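PDB 5IBZ: uncharacterized protein from Uncultured organism, which belongs to the cyclase family, may have arylformamidase-like activity, and holds acetylphosphate in its pocket in this crystal. Local coordinates for residues B[116-121]-B[311-316]; B[27-32]-B[149-154]; B[67-72]-B[107-112]. One frame throughout, in Å; residues are numbered along the deposited sequence.

Overall arrangement
Interaction 1 sits between the others, its centre about 11 Å from that of interaction 2 and about 13 Å from that of interaction 3. Interactions 2 and 3 are about 23 Å apart between centres and do not touch. Along the chain, interaction 3 closes before interaction 1 opens, and it is nested inside the loop closed by interaction 2. Interactions 1 and 3 flank strand 113-115 of the mixed sheet and bring His119 and Arg69 to the same acetylphosphate. Interaction 2 joins two loops and meets interaction 1 through a probable hydrogen bond from Gly311 N to Glu149 OE1. All three reach the second subunit; interactions 1 and 3 place His119 and Arg69 near that interface.

Interaction 1: B[116-121]-B[311-316]; sequences ALSHGW and GAVGSP. With UVW (acetylphosphate), chain F.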
ATOM      1  N   ALA B 116      -0.642  -6.891  20.137  1.00  7.77           N
ATOM      2  CA  ALA B 116       0.417  -7.675  20.786  1.00  9.12           C
ATOM      3  C   ALA B 116       0.978  -6.944  21.988  1.00  8.14           C
ATOM      4  O   ALA B 116       0.732  -5.751  22.180  1.00  9.04           O
ATOM      5  CB  ALA B 116       1.526  -7.963  19.806  1.00  9.49           C
ATOM      6  N   LEU B 117       1.770  -7.657  22.778  1.00  7.36           N
ATOM      7  CA  LEU B 117       2.396  -7.028  23.940  1.00  7.53           C
ATOM      8  C   LEU B 117       3.474  -6.020  23.506  1.00  9.13           C
ATOM      9  O   LEU B 117       3.925  -5.206  24.304  1.00 11.70           O
ATOM     10  CB  LEU B 117       2.988  -8.093  24.860  1.00  9.99           C
ATOM     11  CG  LEU B 117       2.008  -9.178  25.280  1.00  8.86           C
ATOM     12  CD1 LEU B 117       2.694 -10.125  26.249  1.00  8.69           C
ATOM     13  CD2 LEU B 117       0.723  -8.603  25.897  1.00  8.56           C
ATOM     14  N   SER B 118       3.893  -6.091  22.247  1.00  7.67           N
ATOM     15  CA  SER B 118       4.804  -5.098  21.676  1.00  8.44           C
ATOM     16  C   SER B 118       4.104  -3.816  21.237  1.00  9.01           C
ATOM     17  O   SER B 118       4.753  -2.889  20.770  1.00  9.47           O
ATOM     18  CB  SER B 118       5.548  -5.702  20.481  1.00  7.86           C
ATOM     19  OG  SER B 118       4.650  -6.401  19.623  1.00  7.61           O
ATOM     20  N   HIS B 119       2.775  -3.752  21.349  1.00  9.89           N
ATOM     21  CA  HIS B 119       2.028  -2.579  20.882  1.00 10.49           C
ATOM     22  C   HIS B 119       2.076  -1.381  21.835  1.00 10.01           C
ATOM     23  O   HIS B 119       1.945  -0.246  21.386  1.00 11.33           O
ATOM     24  CB  HIS B 119       0.554  -2.950  20.623  1.00  9.49           C
ATOM     25  CG  HIS B 119      -0.324  -1.785  20.292  1.00 10.99           C
ATOM     26  ND1 HIS B 119      -0.095  -0.961  19.211  1.00 15.66           N
ATOM     27  CD2 HIS B 119      -1.437  -1.306  20.897  1.00 11.09           C
ATOM     28  CE1 HIS B 119      -1.025  -0.024  19.168  1.00 13.50           C
ATOM     29  NE2 HIS B 119      -1.853  -0.212  20.182  1.00 14.30           N
ATOM     30  N   GLY B 120       2.216  -1.617  23.143  1.00  8.65           N
ATOM     31  CA  GLY B 120       2.103  -0.532  24.106  1.00  8.29           C
ATOM     32  C   GLY B 120       2.810  -0.817  25.410  1.00  8.60           C
ATOM     33  O   GLY B 120       2.887  -1.962  25.847  1.00 10.11           O
ATOM     34  N   TRP B 121       3.299   0.242  26.035  1.00  9.89           N
ATOM     35  CA  TRP B 121       4.038   0.134  27.282  1.00  9.65           C
ATOM     36  C   TRP B 121       4.176   1.528  27.864  1.00 11.01           C
ATOM     37  O   TRP B 121       3.565   2.463  27.372  1.00 11.09           O
ATOM     38  CB  TRP B 121       5.411  -0.511  27.051  1.00  9.30           C
ATOM     39  CG  TRP B 121       6.374   0.298  26.213  1.00  9.48           C
ATOM     40  CD1 TRP B 121       7.406   1.091  26.666  1.00  9.92           C
ATOM     41  CD2 TRP B 121       6.417   0.375  24.781  1.00  9.30           C
ATOM     42  NE1 TRP B 121       8.064   1.654  25.611  1.00 11.24           N
ATOM     43  CE2 TRP B 121       7.491   1.230  24.439  1.00 10.66           C
ATOM     44  CE3 TRP B 121       5.664  -0.200  23.756  1.00  9.70           C
ATOM     45  CZ2 TRP B 121       7.802   1.547  23.114  1.00 10.52           C
ATOM     46  CZ3 TRP B 121       5.986   0.096  22.443  1.00  9.64           C
ATOM     47  CH2 TRP B 121       7.037   0.965  22.132  1.00  9.25           C
ATOM     48  N   GLY B 311       7.228 -10.259  13.716  1.00  8.97           N
ATOM     49  CA  GLY B 311       7.663  -8.903  14.011  1.00  8.98           C
ATOM     50  C   GLY B 311       6.559  -7.870  14.030  1.00  9.02           C
ATOM     51  O   GLY B 311       6.834  -6.687  14.223  1.00  9.67           O
ATOM     52  N   ALA B 312       5.311  -8.294  13.855  1.00  8.16           N
ATOM     53  CA  ALA B 312       4.195  -7.357  13.913  1.00  7.61           C
ATOM     54  C   ALA B 312       3.740  -7.135  15.350  1.00  7.42           C
ATOM     55  O   ALA B 312       3.917  -8.004  16.218  1.00  8.06           O
ATOM     56  CB  ALA B 312       3.026  -7.853  13.060  1.00  8.37           C
ATOM     57  N   VAL B 313       3.129  -5.972  15.581  1.00  8.46           N
ATOM     58  CA  VAL B 313       2.713  -5.604  16.925  1.00  9.24           C
ATOM     59  C   VAL B 313       1.195  -5.744  17.119  1.00  9.75           C
ATOM     60  O   VAL B 313       0.635  -5.260  18.108  1.00  8.62           O
ATOM     61  CB  VAL B 313       3.172  -4.170  17.287  1.00  8.19           C
ATOM     62  CG1 VAL B 313       4.669  -4.067  17.178  1.00  9.15           C
ATOM     63  CG2 VAL B 313       2.511  -3.122  16.428  1.00 10.74           C
ATOM     64  N   GLY B 314       0.555  -6.482  16.216  1.00  8.46           N
ATOM     65  CA  GLY B 314      -0.857  -6.817  16.321  1.00  7.46           C
ATOM     66  C   GLY B 314      -1.285  -7.488  15.035  1.00  9.32           C
ATOM     67  O   GLY B 314      -0.475  -7.714  14.144  1.00  9.64           O
ATOM     68  N   SER B 315      -2.569  -7.777  14.915  1.00  9.56           N
ATOM     69  CA  SER B 315      -3.082  -8.455  13.741  1.00  8.24           C
ATOM     70  C   SER B 315      -4.563  -8.220  13.563  1.00  6.46           C
ATOM     71  O   SER B 315      -5.285  -8.166  14.556  1.00  8.20           O
ATOM     72  CB  SER B 315      -2.863  -9.950  13.870  1.00 12.00           C
ATOM     73  OG  SER B 315      -3.387 -10.632  12.752  1.00  9.77           O
ATOM     74  N   PRO B 316      -5.025  -8.136  12.309  1.00  9.02           N
ATOM     75  CA  PRO B 316      -6.451  -8.301  12.042  1.00  6.48           C
ATOM     76  C   PRO B 316      -6.852  -9.734  12.275  1.00  7.37           C
ATOM     77  O   PRO B 316      -6.015 -10.642  12.334  1.00  9.24           O
ATOM     78  CB  PRO B 316      -6.605  -7.900  10.564  1.00 10.78           C
ATOM     79  CG  PRO B 316      -5.292  -8.037   9.993  1.00 16.74           C
ATOM     80  CD  PRO B 316      -4.267  -7.860  11.078  1.00 11.23           C
TER
HETATM   81  C1  UVW F 401      -5.217   4.338  20.477  1.00 44.05           C
HETATM   82  O1  UVW F 401      -4.668   4.334  19.428  1.00 54.91           O
HETATM   83  C1M UVW F 401      -5.561   5.661  21.155  1.00 43.15           C
HETATM   84  O2  UVW F 401      -5.564   3.144  21.116  1.00 27.99           O
HETATM   85  P   UVW F 401      -5.120   1.660  20.565  1.00 20.73           P
HETATM   86  O1P UVW F 401      -3.654   1.629  20.203  1.00 22.07           O
HETATM   87  O2P UVW F 401      -5.414   0.700  21.695  1.00 26.99           O
HETATM   88  O3P UVW F 401      -5.918   1.257  19.352  1.00 27.93           O
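The carbonyl oxygen of Val313 is gathered in by Ala116 and His119. Ala116 N donates a hydrogen bond to Val313 O at 2.9 Å, with an N-H...O angle of 151°. The donor stands well above the carbonyl plane. A methyl and a methylene close in on the same oxygen: Ala116 CB lies 3.3 Å from Val313 O, and His119 CB lies 3.4 Å from it. Nearby, strands 113-115 and 314-316 run antiparallel, with Ser315 backbone-bonded to Trp114.

Residues Ala116 to His119 form a type I turn, closed by a bond from His119 N to Ala116 O. The turn brings Ser118 over Val313. Ser118 OG sits in the crowded position between its backbone N and carbonyl carbon (chi1 46°). It touches Val313 CG1 at 3.4 Å. This hydroxyl is hydrogen-bonded to Leu146 O, so its contact with the valine is van der Waals packing. Met76 of the second subunit also packs on Val313.

The His119 ring leads away from the 311-316 segment. Its CG is anti to the backbone N (chi1 173°), which carries the ring off toward the ligand. His119 NE2 donates to O1P of acetylphosphate at 2.6 Å, and the phosphorus lies in the ring plane beyond that edge. ND1 is bonded to Ala100 O of the second subunit, so both ring nitrogens have partners and the ring is held against rotation. An alanine here would probably leave O1P and that carbonyl each without a ring N-H, although CB would still pack on Val313 O.

Asp115 and His119 follow the D-x-x-x-H pattern of the cyclase family, and both line the acetylphosphate pocket.

Interaction 2: B[27-32]-B[149-154]; sequences DQRGAA and ENVKTS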
ATOM      1  N   ASP B  27      10.219 -15.443  28.968  1.00 12.55           N
ATOM      2  CA  ASP B  27       8.906 -15.556  28.344  1.00 11.38           C
ATOM      3  C   ASP B  27       8.563 -14.361  27.451  1.00 11.05           C
ATOM      4  O   ASP B  27       8.807 -13.206  27.809  1.00 11.11           O
ATOM      5  CB  ASP B  27       7.821 -15.699  29.396  1.00 10.64           C
ATOM      6  CG  ASP B  27       6.450 -15.706  28.789  1.00 10.55           C
ATOM      7  OD1 ASP B  27       6.183 -16.635  27.982  1.00  9.75           O
ATOM      8  OD2 ASP B  27       5.654 -14.792  29.109  1.00 10.09           O
ATOM      9  N   GLN B  28       7.980 -14.662  26.297  1.00 10.18           N
ATOM     10  CA  GLN B  28       7.447 -13.640  25.403  1.00  9.94           C
ATOM     11  C   GLN B  28       5.962 -13.763  25.133  1.00 12.85           C
ATOM     12  O   GLN B  28       5.448 -13.005  24.317  1.00 13.17           O
ATOM     13  CB  GLN B  28       8.188 -13.662  24.061  1.00 10.00           C
ATOM     14  CG  GLN B  28       9.651 -13.327  24.190  1.00 10.62           C
ATOM     15  CD  GLN B  28      10.339 -13.217  22.849  1.00 15.19           C
ATOM     16  OE1 GLN B  28       9.839 -12.570  21.936  1.00 12.97           O
ATOM     17  NE2 GLN B  28      11.492 -13.861  22.721  1.00 21.41           N
ATOM     18  N   ARG B  29       5.266 -14.703  25.786  1.00  9.19           N
ATOM     19  CA  ARG B  29       3.849 -14.921  25.488  1.00  8.73           C
ATOM     20  C   ARG B  29       2.888 -14.318  26.506  1.00  8.73           C
ATOM     21  O   ARG B  29       1.704 -14.144  26.213  1.00  8.95           O
ATOM     22  CB  ARG B  29       3.574 -16.419  25.333  1.00  9.16           C
ATOM     23  CG  ARG B  29       4.455 -17.062  24.280  1.00 10.15           C
ATOM     24  CD  ARG B  29       4.148 -18.502  24.093  1.00 11.73           C
ATOM     25  NE  ARG B  29       2.918 -18.720  23.340  1.00 11.24           N
ATOM     26  CZ  ARG B  29       1.793 -19.234  23.826  1.00 10.90           C
ATOM     27  NH1 ARG B  29       1.664 -19.561  25.111  1.00 13.84           N
ATOM     28  NH2 ARG B  29       0.764 -19.423  23.000  1.00 12.09           N
ATOM     29  N   GLY B  30       3.352 -14.030  27.711  1.00  9.30           N
ATOM     30  CA  GLY B  30       2.484 -13.397  28.694  1.00  9.24           C
ATOM     31  C   GLY B  30       1.267 -14.239  29.043  1.00  8.97           C
ATOM     32  O   GLY B  30       1.349 -15.474  29.190  1.00  9.63           O
ATOM     33  N   ALA B  31       0.121 -13.575  29.154  1.00  8.90           N
ATOM     34  CA  ALA B  31      -1.086 -14.234  29.650  1.00  8.77           C
ATOM     35  C   ALA B  31      -1.648 -15.256  28.673  1.00  8.33           C
ATOM     36  O   ALA B  31      -2.514 -16.049  29.022  1.00  8.26           O
ATOM     37  CB  ALA B  31      -2.147 -13.190  30.007  1.00  8.91           C
ATOM     38  N   ALA B  32      -1.132 -15.282  27.454  1.00  8.10           N
ATOM     39  CA  ALA B  32      -1.468 -16.387  26.562  1.00  7.78           C
ATOM     40  C   ALA B  32      -1.069 -17.746  27.172  1.00  7.92           C
ATOM     41  O   ALA B  32      -1.655 -18.789  26.846  1.00  8.96           O
ATOM     42  CB  ALA B  32      -0.810 -16.179  25.202  1.00  8.13           C
ATOM     43  N   GLU B 149       3.875 -13.186  16.364  1.00  9.22           N
ATOM     44  CA  GLU B 149       4.109 -14.579  15.953  1.00  9.53           C
ATOM     45  C   GLU B 149       4.258 -15.481  17.182  1.00  9.01           C
ATOM     46  O   GLU B 149       4.075 -16.702  17.094  1.00 10.15           O
ATOM     47  CB  GLU B 149       5.332 -14.718  15.023  1.00  9.83           C
ATOM     48  CG  GLU B 149       6.727 -14.586  15.630  1.00 11.21           C
ATOM     49  CD  GLU B 149       7.164 -13.158  15.964  1.00 11.71           C
ATOM     50  OE1 GLU B 149       6.400 -12.188  15.767  1.00 11.24           O
ATOM     51  OE2 GLU B 149       8.320 -13.034  16.433  1.00 13.91           O
ATOM     52  N   ASN B 150       4.562 -14.882  18.331  1.00  7.60           N
ATOM     53  CA  ASN B 150       4.719 -15.649  19.559  1.00  8.12           C
ATOM     54  C   ASN B 150       3.396 -16.240  20.030  1.00  9.40           C
ATOM     55  O   ASN B 150       3.394 -17.121  20.902  1.00 12.16           O
ATOM     56  CB  ASN B 150       5.322 -14.790  20.673  1.00  8.81           C
ATOM     57  CG  ASN B 150       6.798 -14.524  20.472  1.00  9.99           C
ATOM     58  OD1 ASN B 150       7.637 -15.390  20.720  1.00 12.79           O
ATOM     59  ND2 ASN B 150       7.132 -13.324  20.020  1.00 11.57           N
ATOM     60  N   VAL B 151       2.273 -15.777  19.480  1.00  8.62           N
ATOM     61  CA  VAL B 151       0.971 -16.318  19.841  1.00  7.77           C
ATOM     62  C   VAL B 151       0.205 -16.751  18.579  1.00  9.05           C
ATOM     63  O   VAL B 151      -1.025 -16.662  18.506  1.00 10.76           O
ATOM     64  CB  VAL B 151       0.142 -15.305  20.675  1.00  9.64           C
ATOM     65  CG1 VAL B 151       0.640 -15.334  22.125  1.00 11.90           C
ATOM     66  CG2 VAL B 151       0.219 -13.884  20.100  1.00 10.72           C
ATOM     67  N   LYS B 152       0.950 -17.268  17.607  1.00  7.53           N
ATOM     68  CA  LYS B 152       0.311 -17.717  16.380  1.00 10.07           C
ATOM     69  C   LYS B 152      -0.595 -18.920  16.630  1.00  9.81           C
ATOM     70  O   LYS B 152      -1.450 -19.228  15.789  1.00 14.07           O
ATOM     71  CB  LYS B 152       1.337 -18.056  15.295  1.00 11.58           C
ATOM     72  CG  LYS B 152       2.178 -19.268  15.580  1.00 13.71           C
ATOM     73  CD  LYS B 152       3.062 -19.627  14.354  1.00 16.04           C
ATOM     74  CE  LYS B 152       3.831 -20.907  14.621  1.00 22.95           C
ATOM     75  NZ  LYS B 152       4.516 -21.427  13.411  1.00 25.77           N
ATOM     76  N   THR B 153      -0.416 -19.616  17.749  1.00 10.84           N
ATOM     77  CA  THR B 153      -1.343 -20.722  18.045  1.00 14.96           C
ATOM     78  C   THR B 153      -2.314 -20.390  19.191  1.00 22.32           C
ATOM     79  O   THR B 153      -3.201 -21.201  19.521  1.00 30.30           O
ATOM     80  CB  THR B 153      -0.598 -22.064  18.331  1.00 15.65           C
ATOM     81  OG1 THR B 153       0.601 -21.891  19.096  1.00 19.84           O
ATOM     82  CG2 THR B 153      -0.201 -22.695  17.009  1.00 15.10           C
ATOM     83  N   SER B 154      -2.232 -19.178  19.726  1.00 10.62           N
ATOM     84  CA  SER B 154      -3.057 -18.822  20.877  1.00  9.97           C
ATOM     85  C   SER B 154      -4.415 -18.255  20.486  1.00 10.77           C
ATOM     86  O   SER B 154      -4.756 -18.130  19.294  1.00 10.67           O
ATOM     87  CB  SER B 154      -2.326 -17.805  21.768  1.00 11.14           C
ATOM     88  OG  SER B 154      -2.927 -17.727  23.053  1.00 13.24           O
TER
HETATM   89  O   HOH W   1      10.377 -13.192  19.630  1.00 24.83           O
HETATM   90  O   HOH W   2       1.519 -19.726  20.079  1.00 11.59           O
HETATM   91  O   HOH W   3      -1.795 -19.887  24.286  1.00 14.20           O
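The Arg29 guanidinium meets Asn150 O at its edge. Ala32 CB lies over one face, 4.0 Å above the plane and offset toward the rim. Water 3 sits in plane at the edge and accepts from Arg29 NH2. It also donates to Ala32 O and is hydrogen-bonded to Ser154 OG, so it ties both segments together. Arg29 NE donates to Asn150 O at 3.0 Å. The acceptor is tilted only 16° from the guanidinium plane, and NE lies nearly along the C=O axis. The arginine chain bends at chi3 (76°), which turns NE toward Asn150 O. NH1 is bonded to Asn33 OD1.

The Gln28 and Asn150 side chains cross obliquely, their amide planes 53° apart. Gln28 CB lies 3.8 Å from Asn150 OD1. The amide ends have partners just before the 149-154 segment: Gln28 OE1 accepts from Leu146 N, and Asn150 ND2 donates to Gly147 O. Ala32 CB completes the contact against Val151 CG1 at 3.5 Å.

Asp27 shapes its loop. Its OD1 accepts from Arg29 N, an Asx turn, and OD2 accepts from Gly30 N, which extends it to an Asx motif; this loop docks against the type I turn from Val151 to Ser154.

Interaction 3: B[67-72]-B[107-112]; sequences PPRLPP and PLQGST. With UVW (acetylphosphate), chain F.
Pro107, Arg69 and Pro72 bury the most surface where residues 69 to 72, in polyproline II conformation, pass a type I turn. That turn runs from Pro107 to Gly110 and follows strand 97-107. It is closed by a bond from Gly110 N to Pro107 O. A cis peptide precedes Pro68, just before the extended run.

The Pro107 ring packs against the 69-72 backbone. Its CG faces Arg69 CB at 4.3 Å, and its CD lies 4.2 Å from Pro72 N. Leu70 O is buried in this contact and has no hydrogen-bonding partner in the model; its very short approach to the ring is doubtful. Pro107 also pairs with an antiparallel strand of the second subunit, so the sheet continues across the interface. Pro72 packs farther along the turn, its CD 3.5 Å from Gly110 O. Gly110 suits this site because a CB there would run into Pro107 CD.

Arg69 reaches past the turn to the ligand. Its chain is extended from CG to NE (chi2 170°, chi3 -175°). Gln109 CB lies over the centre of one guanidinium face, 3.6 Å above the plane. The two side chains cross at about a right angle. Gln109 OE1 is bonded to Asp102 N of the second subunit, which fixes its far end.

The guanidinium forms a fork on the phosphate. Arg69 NH1 donates to acetylphosphate O3P at 2.9 Å, nearly straight at 171°. Arg69 NH2 donates to O1P, the oxygen that His119 also binds. NE makes a salt bridge with Asp101 OD2 of the second subunit, so that charge probably steadies the group that holds the phosphate. Water 4 lies in the guanidinium plane, accepting from Arg69 NH1 and donating to Gln109 O at 3.0 Å.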
ATOM      1  N   PRO B  67      -7.955   8.094  14.080  1.00 19.18           N
ATOM      2  CA  PRO B  67      -7.036   8.983  13.375  1.00 23.05           C
ATOM      3  C   PRO B  67      -5.709   9.109  14.120  1.00 28.04           C
ATOM      4  O   PRO B  67      -5.702   9.111  15.352  1.00 26.05           O
ATOM      5  CB  PRO B  67      -7.779  10.327  13.351  1.00 28.11           C
ATOM      6  CG  PRO B  67      -9.199   9.996  13.568  1.00 24.87           C
ATOM      7  CD  PRO B  67      -9.207   8.784  14.447  1.00 23.59           C
ATOM      8  N   PRO B  68      -4.591   9.235  13.388  1.00 25.95           N
ATOM      9  CA  PRO B  68      -4.475   9.362  11.937  1.00 24.78           C
ATOM     10  C   PRO B  68      -4.274   8.037  11.202  1.00 20.96           C
ATOM     11  O   PRO B  68      -3.770   8.042  10.077  1.00 21.07           O
ATOM     12  CB  PRO B  68      -3.236  10.233  11.791  1.00 28.79           C
ATOM     13  CG  PRO B  68      -2.365   9.741  12.871  1.00 29.70           C
ATOM     14  CD  PRO B  68      -3.281   9.412  14.037  1.00 31.01           C
ATOM     15  N   ARG B  69      -4.641   6.916  11.806  1.00 14.79           N
ATOM     16  CA  ARG B  69      -4.550   5.651  11.093  1.00 14.58           C
ATOM     17  C   ARG B  69      -5.399   5.707   9.819  1.00 16.59           C
ATOM     18  O   ARG B  69      -6.484   6.296   9.814  1.00 22.45           O
ATOM     19  CB  ARG B  69      -4.993   4.479  11.972  1.00 15.74           C
ATOM     20  CG  ARG B  69      -4.037   4.158  13.117  1.00 15.66           C
ATOM     21  CD  ARG B  69      -4.628   3.141  14.101  1.00 14.63           C
ATOM     22  NE  ARG B  69      -3.725   2.965  15.237  1.00 19.87           N
ATOM     23  CZ  ARG B  69      -4.096   2.573  16.447  1.00 18.27           C
ATOM     24  NH1 ARG B  69      -5.369   2.298  16.710  1.00 18.72           N
ATOM     25  NH2 ARG B  69      -3.179   2.467  17.403  1.00 20.28           N
ATOM     26  N   LEU B  70      -4.882   5.125   8.740  1.00 16.72           N
ATOM     27  CA  LEU B  70      -5.615   5.034   7.461  1.00 18.80           C
ATOM     28  C   LEU B  70      -6.674   3.954   7.521  1.00 13.95           C
ATOM     29  O   LEU B  70      -6.451   2.915   8.119  1.00 14.89           O
ATOM     30  CB  LEU B  70      -4.678   4.688   6.301  1.00 22.76           C
ATOM     31  CG  LEU B  70      -4.649   5.650   5.124  1.00 39.30           C
ATOM     32  CD1 LEU B  70      -3.893   6.829   5.580  1.00 41.37           C
ATOM     33  CD2 LEU B  70      -3.990   5.014   3.900  1.00 41.71           C
ATOM     34  N   PRO B  71      -7.815   4.163   6.853  1.00 13.05           N
ATOM     35  CA  PRO B  71      -8.750   3.041   6.695  1.00 13.21           C
ATOM     36  C   PRO B  71      -8.129   1.929   5.847  1.00 12.91           C
ATOM     37  O   PRO B  71      -7.372   2.232   4.936  1.00 13.82           O
ATOM     38  CB  PRO B  71      -9.943   3.671   5.961  1.00 17.07           C
ATOM     39  CG  PRO B  71      -9.780   5.112   6.106  1.00 18.24           C
ATOM     40  CD  PRO B  71      -8.317   5.386   6.220  1.00 14.95           C
ATOM     41  N   PRO B  72      -8.458   0.663   6.124  1.00 10.26           N
ATOM     42  CA  PRO B  72      -8.042  -0.395   5.201  1.00  8.27           C
ATOM     43  C   PRO B  72      -8.508  -0.076   3.778  1.00  8.41           C
ATOM     44  O   PRO B  72      -9.558   0.519   3.593  1.00 11.02           O
ATOM     45  CB  PRO B  72      -8.733  -1.640   5.753  1.00  9.51           C
ATOM     46  CG  PRO B  72      -8.952  -1.330   7.215  1.00 11.48           C
ATOM     47  CD  PRO B  72      -9.179   0.133   7.297  1.00 12.00           C
ATOM     48  N   PRO B 107      -3.650  -0.628   8.071  1.00 11.82           N
ATOM     49  CA  PRO B 107      -3.016  -0.722   9.371  1.00 12.77           C
ATOM     50  C   PRO B 107      -3.377  -2.044  10.020  1.00  9.88           C
ATOM     51  O   PRO B 107      -4.523  -2.486   9.921  1.00  9.86           O
ATOM     52  CB  PRO B 107      -3.618   0.452  10.160  1.00 13.72           C
ATOM     53  CG  PRO B 107      -4.485   1.209   9.220  1.00 13.86           C
ATOM     54  CD  PRO B 107      -4.825   0.261   8.106  1.00 11.61           C
ATOM     55  N   LEU B 108      -2.435  -2.660  10.707  1.00  8.58           N
ATOM     56  CA  LEU B 108      -2.754  -3.880  11.423  1.00  8.12           C
ATOM     57  C   LEU B 108      -3.586  -3.562  12.660  1.00 10.81           C
ATOM     58  O   LEU B 108      -4.169  -4.465  13.239  1.00 13.86           O
ATOM     59  CB  LEU B 108      -1.469  -4.643  11.772  1.00 10.05           C
ATOM     60  CG  LEU B 108      -0.672  -5.082  10.547  1.00 10.79           C
ATOM     61  CD1 LEU B 108       0.579  -5.872  10.966  1.00 13.44           C
ATOM     62  CD2 LEU B 108      -1.496  -5.933   9.593  1.00 14.71           C
ATOM     63  N   GLN B 109      -3.660  -2.282  13.028  1.00 10.86           N
ATOM     64  CA  GLN B 109      -4.574  -1.806  14.070  1.00 12.91           C
ATOM     65  C   GLN B 109      -5.783  -1.117  13.431  1.00 10.58           C
ATOM     66  O   GLN B 109      -6.418  -0.259  14.052  1.00 12.33           O
ATOM     67  CB  GLN B 109      -3.869  -0.816  15.030  1.00 13.69           C
ATOM     68  CG  GLN B 109      -2.723  -1.386  15.861  1.00 12.94           C
ATOM     69  CD  GLN B 109      -1.470  -1.712  15.055  1.00 12.02           C
ATOM     70  OE1 GLN B 109      -0.940  -0.865  14.348  1.00 14.93           O
ATOM     71  NE2 GLN B 109      -1.044  -2.981  15.111  1.00 14.58           N
ATOM     72  N   GLY B 110      -6.075  -1.456  12.180  1.00  8.57           N
ATOM     73  CA  GLY B 110      -7.055  -0.713  11.409  1.00 10.49           C
ATOM     74  C   GLY B 110      -8.457  -1.293  11.344  1.00 12.77           C
ATOM     75  O   GLY B 110      -9.316  -0.710  10.702  1.00 11.72           O
ATOM     76  N   SER B 111      -8.684  -2.419  12.013  1.00  8.30           N
ATOM     77  CA  SER B 111      -9.962  -3.120  11.951  1.00  6.89           C
ATOM     78  C   SER B 111     -10.129  -3.957  13.222  1.00  8.62           C
ATOM     79  O   SER B 111      -9.438  -3.729  14.205  1.00  8.93           O
ATOM     80  CB  SER B 111     -10.043  -3.989  10.690  1.00 10.50           C
ATOM     81  OG  SER B 111     -11.367  -4.423  10.430  1.00  9.86           O
ATOM     82  N   THR B 112     -11.042  -4.925  13.220  1.00  8.36           N
ATOM     83  CA  THR B 112     -11.088  -5.924  14.283  1.00  6.77           C
ATOM     84  C   THR B 112      -9.671  -6.457  14.495  1.00  8.13           C
ATOM     85  O   THR B 112      -9.004  -6.841  13.541  1.00  9.24           O
ATOM     86  CB  THR B 112     -12.056  -7.057  13.922  1.00  7.21           C
ATOM     87  OG1 THR B 112     -13.361  -6.494  13.689  1.00  8.95           O
ATOM     88  CG2 THR B 112     -12.095  -8.097  15.007  1.00  8.15           C
TER
HETATM   89  C1  UVW F 401      -5.217   4.338  20.477  1.00 44.05           C
HETATM   90  O1  UVW F 401      -4.668   4.334  19.428  1.00 54.91           O
HETATM   91  C1M UVW F 401      -5.561   5.661  21.155  1.00 43.15           C
HETATM   92  O2  UVW F 401      -5.564   3.144  21.116  1.00 27.99           O
HETATM   93  P   UVW F 401      -5.120   1.660  20.565  1.00 20.73           P
HETATM   94  O1P UVW F 401      -3.654   1.629  20.203  1.00 22.07           O
HETATM   95  O2P UVW F 401      -5.414   0.700  21.695  1.00 26.99           O
HETATM   96  O3P UVW F 401      -5.918   1.257  19.352  1.00 27.93           O
HETATM   97  O   HOH W   4      -7.872   2.023  15.263  1.00 13.84           O